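Local coordinates for esterase family protein (Staphylococcus aureus, PDB 6VHE), which probably hydrolyses carboxylic esters, perhaps including the thioester S-formylglutathione, as a serine esterase of the alpha/beta-hydrolase clan, at residues H48-D53 / L158-F163; D207-D212 / G234-A239. All coordinates share one frame; numbering follows the deposited sequence.

Contact 1 (H48-D53 / L158-F163); sequences HGLSSD and LEWNDF. With 6WG ((2~{R})-2-phenylpiperidine-1-carbaldehyde), chain E.
Leu50 lays its CD2 methyl over one face of the Trp160 indole, 3.6 Å from the centroid of the five-membered ring and 22° off its normal, a CH-pi contact. The same methyl meets CD2 of Leu158 at 3.9 Å, while the other branch, CD1, reaches CD1 of Phe163, also at 3.9 Å. Leu50 can serve three apolar partners because CG stands anti to the backbone N (chi1 -180°), which carries the fork away from its own turn. A branched aliphatic residue suits this place: one methyl for the indole, one for the Phe163 ring. Beside it, Ser51 CB packs 3.5 Å from Trp160 CZ2, and its small side chain turns back to give OG to Leu50 O at 2.5 Å, in the carbonyl plane.

The ligand, a phenylpiperidine carbaldehyde, lies against this patch. Leu50 N donates to its O1 in a nearly straight bond of 3.1 Å, 174° at the hydrogen, and Met124 N also binds the ligand; two backbone N-H groups gripping one ligand are consistent with an oxyanion hole. Trp160 CZ3 walls the piperidine, 3.5 Å from C10.

Behind this shell, residues 49-52 form a type II turn whose Gly49 O accepts from Ser52 N and His48 ND1, arriving from opposite faces of the carbonyl plane. His48 NE2 is in turn tied to Val79 N. The contact thus joins the loop between strand 42-47 and helix 56-60 to the one between helices 152-157 and 165-169, with Met124 of helix 124-135 touching the Leu50 side chain and a second subunit against Ser51.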
# COMPACT_ATOMS: atom_id res chain seq x y z
N HIS A 48 -0.19 18.67 1.51
CA HIS A 48 1.02 18.49 2.30
C HIS A 48 2.01 19.66 2.12
O HIS A 48 1.97 20.40 1.14
CB HIS A 48 1.71 17.18 1.92
CG HIS A 48 2.20 17.15 0.51
ND1 HIS A 48 3.34 17.81 0.10
CD2 HIS A 48 1.70 16.55 -0.60
CE1 HIS A 48 3.52 17.63 -1.19
NE2 HIS A 48 2.55 16.85 -1.64
N GLY A 49 2.92 19.78 3.09
CA GLY A 49 4.01 20.74 3.03
C GLY A 49 5.21 20.20 2.26
O GLY A 49 5.22 19.08 1.75
N LEU A 50 6.24 21.04 2.18
CA LEU A 50 7.41 20.70 1.37
C LEU A 50 8.16 19.54 2.02
O LEU A 50 8.42 19.57 3.23
CB LEU A 50 8.33 21.90 1.20
CG LEU A 50 9.60 21.67 0.36
CD1 LEU A 50 9.24 21.40 -1.10
CD2 LEU A 50 10.55 22.86 0.46
N SER A 51 8.48 18.52 1.22
CA SER A 51 9.17 17.28 1.58
C SER A 51 8.20 16.20 2.05
O SER A 51 8.61 15.04 2.18
CB SER A 51 10.28 17.46 2.63
OG SER A 51 9.73 17.52 3.94
N SER A 52 6.92 16.53 2.28
CA SER A 52 5.90 15.53 2.58
C SER A 52 5.29 15.01 1.28
O SER A 52 5.63 15.46 0.18
CB SER A 52 4.83 16.12 3.50
OG SER A 52 5.33 16.35 4.81
N ASP A 53 4.37 14.06 1.39
CA ASP A 53 3.71 13.50 0.20
C ASP A 53 2.33 13.00 0.61
O ASP A 53 1.80 13.40 1.66
CB ASP A 53 4.59 12.43 -0.47
CG ASP A 53 4.73 11.12 0.34
OD1 ASP A 53 4.13 10.98 1.43
OD2 ASP A 53 5.46 10.21 -0.12
N LEU A 158 13.83 30.10 -0.26
CA LEU A 158 14.27 29.06 0.66
C LEU A 158 15.32 28.16 -0.00
O LEU A 158 15.16 27.76 -1.16
CB LEU A 158 13.06 28.24 1.13
CG LEU A 158 13.19 27.01 2.02
CD1 LEU A 158 13.40 27.40 3.48
CD2 LEU A 158 11.96 26.16 1.88
N GLU A 159 16.40 27.87 0.72
CA GLU A 159 17.42 26.95 0.22
C GLU A 159 17.23 25.54 0.79
O GLU A 159 18.16 24.93 1.31
CB GLU A 159 18.81 27.49 0.53
CG GLU A 159 19.81 27.28 -0.62
CD GLU A 159 19.77 28.40 -1.65
OE1 GLU A 159 20.24 29.52 -1.34
OE2 GLU A 159 19.25 28.17 -2.77
N TRP A 160 16.02 25.01 0.66
CA TRP A 160 15.67 23.70 1.19
C TRP A 160 16.33 22.59 0.37
O TRP A 160 16.67 22.76 -0.81
CB TRP A 160 14.16 23.53 1.19
CG TRP A 160 13.65 22.18 1.68
CD1 TRP A 160 13.43 21.05 0.91
CD2 TRP A 160 13.27 21.83 3.02
NE1 TRP A 160 12.95 20.03 1.70
CE2 TRP A 160 12.85 20.48 3.00
CE3 TRP A 160 13.26 22.52 4.23
CZ2 TRP A 160 12.41 19.81 4.15
CZ3 TRP A 160 12.83 21.85 5.38
CH2 TRP A 160 12.41 20.52 5.32
N ASN A 161 16.49 21.44 1.01
CA ASN A 161 17.13 20.28 0.41
C ASN A 161 16.56 19.97 -0.97
O ASN A 161 15.37 19.68 -1.11
CB ASN A 161 16.96 19.07 1.34
CG ASN A 161 17.84 17.91 0.96
OD1 ASN A 161 18.67 18.02 0.05
ND2 ASN A 161 17.68 16.79 1.65
N ASP A 162 17.42 20.09 -1.99
CA ASP A 162 17.11 19.74 -3.37
C ASP A 162 15.97 20.56 -3.98
O ASP A 162 15.45 20.19 -5.03
CB ASP A 162 16.77 18.24 -3.48
CG ASP A 162 17.24 17.63 -4.77
OD1 ASP A 162 18.36 17.94 -5.20
OD2 ASP A 162 16.49 16.83 -5.34
N PHE A 163 15.57 21.66 -3.36
CA PHE A 163 14.42 22.43 -3.83
C PHE A 163 14.84 23.40 -4.94
O PHE A 163 15.87 24.08 -4.83
CB PHE A 163 13.82 23.19 -2.65
CG PHE A 163 12.71 24.14 -3.02
CD1 PHE A 163 11.46 23.66 -3.35
CD2 PHE A 163 12.91 25.52 -3.00
CE1 PHE A 163 10.42 24.52 -3.67
CE2 PHE A 163 11.89 26.40 -3.32
CZ PHE A 163 10.63 25.89 -3.66
C4 6WG E . 9.11 27.63 4.45
C7 6WG E . 9.04 26.13 4.73
C6 6WG E . 9.94 29.78 5.19
C9 6WG E . 9.58 24.50 6.36
C8 6WG E . 8.75 25.77 6.17
C1 6WG E . 9.41 30.38 4.06
C2 6WG E . 8.76 29.59 3.14
C3 6WG E . 8.61 28.22 3.31
C5 6WG E . 9.80 28.41 5.36
C10 6WG E . 9.96 23.78 5.04
C11 6WG E . 9.06 23.99 3.80
N1 6WG E . 8.28 25.20 3.90
C12 6WG E . 6.86 24.92 4.14
O1 6WG E . 6.33 23.80 3.57

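Contact 2 (D207-D212 / G234-A239); sequences DFLYQD and GDHDYA. With 6WG ((2~{R})-2-phenylpiperidine-1-carbaldehyde), chain E.
His236 points its imidazole toward the Asp207 carboxylate and the bound ligand. CB lies 3.2 Å from OD2 of Asp207, close enough that the carboxylate sits beside the root of the imidazole. CG, placed anti to the backbone N (chi1 -165°), is met by Phe208 CE1, which comes over one face of the imidazole; the two rings stand oblique, their planes 50° apart. ND1 donates to Asp207 OD2 at 2.7 Å. The acceptor is near the imidazole plane and is used on its syn side, but the bond is bent, 143° at the hydrogen, and the carboxylate stands almost perpendicular to the ring. CE1 touches Leu209 CD1 at 3.7 Å, CD2 meets the ligand piperidine, nearest to its C9, and NE2 at the tip comes to 3.2 Å from C8 of the bound phenylpiperidine carbaldehyde. The Ser123 side chain touches this histidine as well.

Asp207 is itself held in place. Its OD1 accepts from Leu209 N at 2.7 Å, an Asx turn that helps fix the rotation of the carboxylate, while OD2 takes a second bond from a water that also donates to Asp235 O. An aspartate is well suited here: one oxygen can orient the group and the other can receive the imidazole N-H. Phe208 and Leu209 provide the apolar side, Phe208 CE2 meeting ligand C5 and Leu209 CD2 meeting ligand C6. On the histidine loop, Asp235 OD1 accepts from His236 N, and Trp241 meets the imidazole edge-to-face.

This is the acid-histidine half of the predicted Ser123-His236-Asp207 charge relay, with aspartate and histidine on loops following strands 198-204 and 228-232, as in alpha/beta-hydrolases.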
# COMPACT_ATOMS: atom_id res chain seq x y z
N ASP A 207 6.51 29.20 15.69
CA ASP A 207 6.78 28.96 14.28
C ASP A 207 7.49 30.17 13.70
O ASP A 207 7.07 31.31 13.91
CB ASP A 207 5.48 28.71 13.53
CG ASP A 207 5.70 28.07 12.17
OD1 ASP A 207 6.55 28.57 11.38
OD2 ASP A 207 5.02 27.08 11.89
N PHE A 208 8.56 29.93 12.94
CA PHE A 208 9.25 31.06 12.33
C PHE A 208 8.39 31.76 11.28
O PHE A 208 8.72 32.87 10.87
CB PHE A 208 10.58 30.61 11.74
CG PHE A 208 10.46 29.54 10.70
CD1 PHE A 208 10.22 28.22 11.07
CD2 PHE A 208 10.58 29.85 9.36
CE1 PHE A 208 10.11 27.22 10.11
CE2 PHE A 208 10.47 28.86 8.41
CZ PHE A 208 10.23 27.55 8.78
N LEU A 209 7.28 31.15 10.86
CA LEU A 209 6.34 31.81 9.96
C LEU A 209 5.29 32.63 10.70
O LEU A 209 4.38 33.16 10.06
CB LEU A 209 5.66 30.77 9.08
CG LEU A 209 6.57 30.18 8.01
CD1 LEU A 209 5.91 29.00 7.29
CD2 LEU A 209 6.98 31.29 7.03
N TYR A 210 5.40 32.76 12.02
CA TYR A 210 4.35 33.42 12.80
C TYR A 210 4.16 34.87 12.36
O TYR A 210 3.03 35.31 12.12
CB TYR A 210 4.67 33.33 14.29
CG TYR A 210 3.59 33.89 15.19
CD1 TYR A 210 2.32 33.33 15.22
CD2 TYR A 210 3.85 34.98 16.01
CE1 TYR A 210 1.33 33.83 16.03
CE2 TYR A 210 2.86 35.50 16.83
CZ TYR A 210 1.61 34.92 16.83
OH TYR A 210 0.63 35.42 17.65
N GLN A 211 5.26 35.62 12.23
CA GLN A 211 5.13 37.01 11.82
C GLN A 211 4.55 37.12 10.42
O GLN A 211 3.71 37.99 10.15
CB GLN A 211 6.50 37.70 11.90
CG GLN A 211 6.42 39.19 11.71
CD GLN A 211 5.58 39.86 12.77
OE1 GLN A 211 5.74 39.58 13.96
NE2 GLN A 211 4.68 40.73 12.35
N ASP A 212 5.02 36.27 9.50
CA ASP A 212 4.43 36.18 8.17
C ASP A 212 2.91 36.02 8.25
O ASP A 212 2.16 36.67 7.51
CB ASP A 212 5.09 35.00 7.43
CG ASP A 212 4.56 34.78 6.03
OD1 ASP A 212 5.36 34.85 5.08
OD2 ASP A 212 3.36 34.48 5.87
N GLY A 234 3.17 26.24 19.93
CA GLY A 234 3.31 25.33 18.81
C GLY A 234 4.44 25.75 17.89
O GLY A 234 4.74 26.94 17.75
N ASP A 235 5.08 24.78 17.27
CA ASP A 235 6.18 25.05 16.35
C ASP A 235 5.78 24.57 14.96
O ASP A 235 4.62 24.25 14.68
CB ASP A 235 7.47 24.38 16.84
CG ASP A 235 8.72 25.11 16.36
OD1 ASP A 235 8.63 25.83 15.33
OD2 ASP A 235 9.78 24.99 17.01
N HIS A 236 6.77 24.52 14.08
CA HIS A 236 6.55 24.14 12.69
C HIS A 236 6.77 22.63 12.53
O HIS A 236 7.78 22.19 11.98
CB HIS A 236 7.46 24.97 11.78
CG HIS A 236 7.06 24.93 10.34
ND1 HIS A 236 6.18 25.82 9.79
CD2 HIS A 236 7.40 24.06 9.35
CE1 HIS A 236 6.01 25.53 8.51
NE2 HIS A 236 6.72 24.46 8.22
N ASP A 237 5.83 21.83 13.04
CA ASP A 237 6.02 20.38 13.01
C ASP A 237 4.69 19.64 13.10
O ASP A 237 3.63 20.23 13.32
CB ASP A 237 6.97 19.91 14.12
CG ASP A 237 6.52 20.33 15.51
OD1 ASP A 237 5.32 20.55 15.74
OD2 ASP A 237 7.40 20.43 16.39
N TYR A 238 4.77 18.32 12.94
CA TYR A 238 3.57 17.50 12.90
C TYR A 238 2.92 17.31 14.27
O TYR A 238 1.73 17.00 14.33
CB TYR A 238 3.89 16.15 12.28
CG TYR A 238 3.72 16.15 10.78
CD1 TYR A 238 2.45 16.12 10.21
CD2 TYR A 238 4.82 16.20 9.94
CE1 TYR A 238 2.28 16.12 8.83
CE2 TYR A 238 4.66 16.19 8.56
CZ TYR A 238 3.39 16.15 8.01
OH TYR A 238 3.24 16.15 6.63
N ALA A 239 3.66 17.50 15.36
CA ALA A 239 2.99 17.58 16.65
C ALA A 239 1.96 18.71 16.63
O ALA A 239 0.81 18.52 17.04
CB ALA A 239 4.00 17.78 17.79
C4 6WG E . 9.11 27.63 4.45
C7 6WG E . 9.04 26.13 4.73
C6 6WG E . 9.94 29.78 5.19
C9 6WG E . 9.58 24.50 6.36
C8 6WG E . 8.75 25.77 6.17
C1 6WG E . 9.41 30.38 4.06
C2 6WG E . 8.76 29.59 3.14
C3 6WG E . 8.61 28.22 3.31
C5 6WG E . 9.80 28.41 5.36
C10 6WG E . 9.96 23.78 5.04
C11 6WG E . 9.06 23.99 3.80
N1 6WG E . 8.28 25.20 3.90
C12 6WG E . 6.86 24.92 4.14
O1 6WG E . 6.33 23.80 3.57
O HOH W 1 2.95 26.41 13.44

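Contacts 1 and 2 line one active-site pocket, their centres 15 Å apart, and both touch the phenylpiperidine carbaldehyde. Contact 1 holds the formyl oxygen and one side of the piperidine; contact 2 meets another part of that ring through the predicted catalytic histidine and flanks the phenyl group. The predicted nucleophile Ser123 is close to both. The side chain of His236 is about 3 Å from that of Ser123, and the side chain of Leu50 is about 6 Å from that of Ser123. The two contacts also meet directly: Ser52 OG and Tyr238 OH are 2.8 Å apart, a probable hydrogen bond joining the turn of 48-53 to the start of helix 238-253.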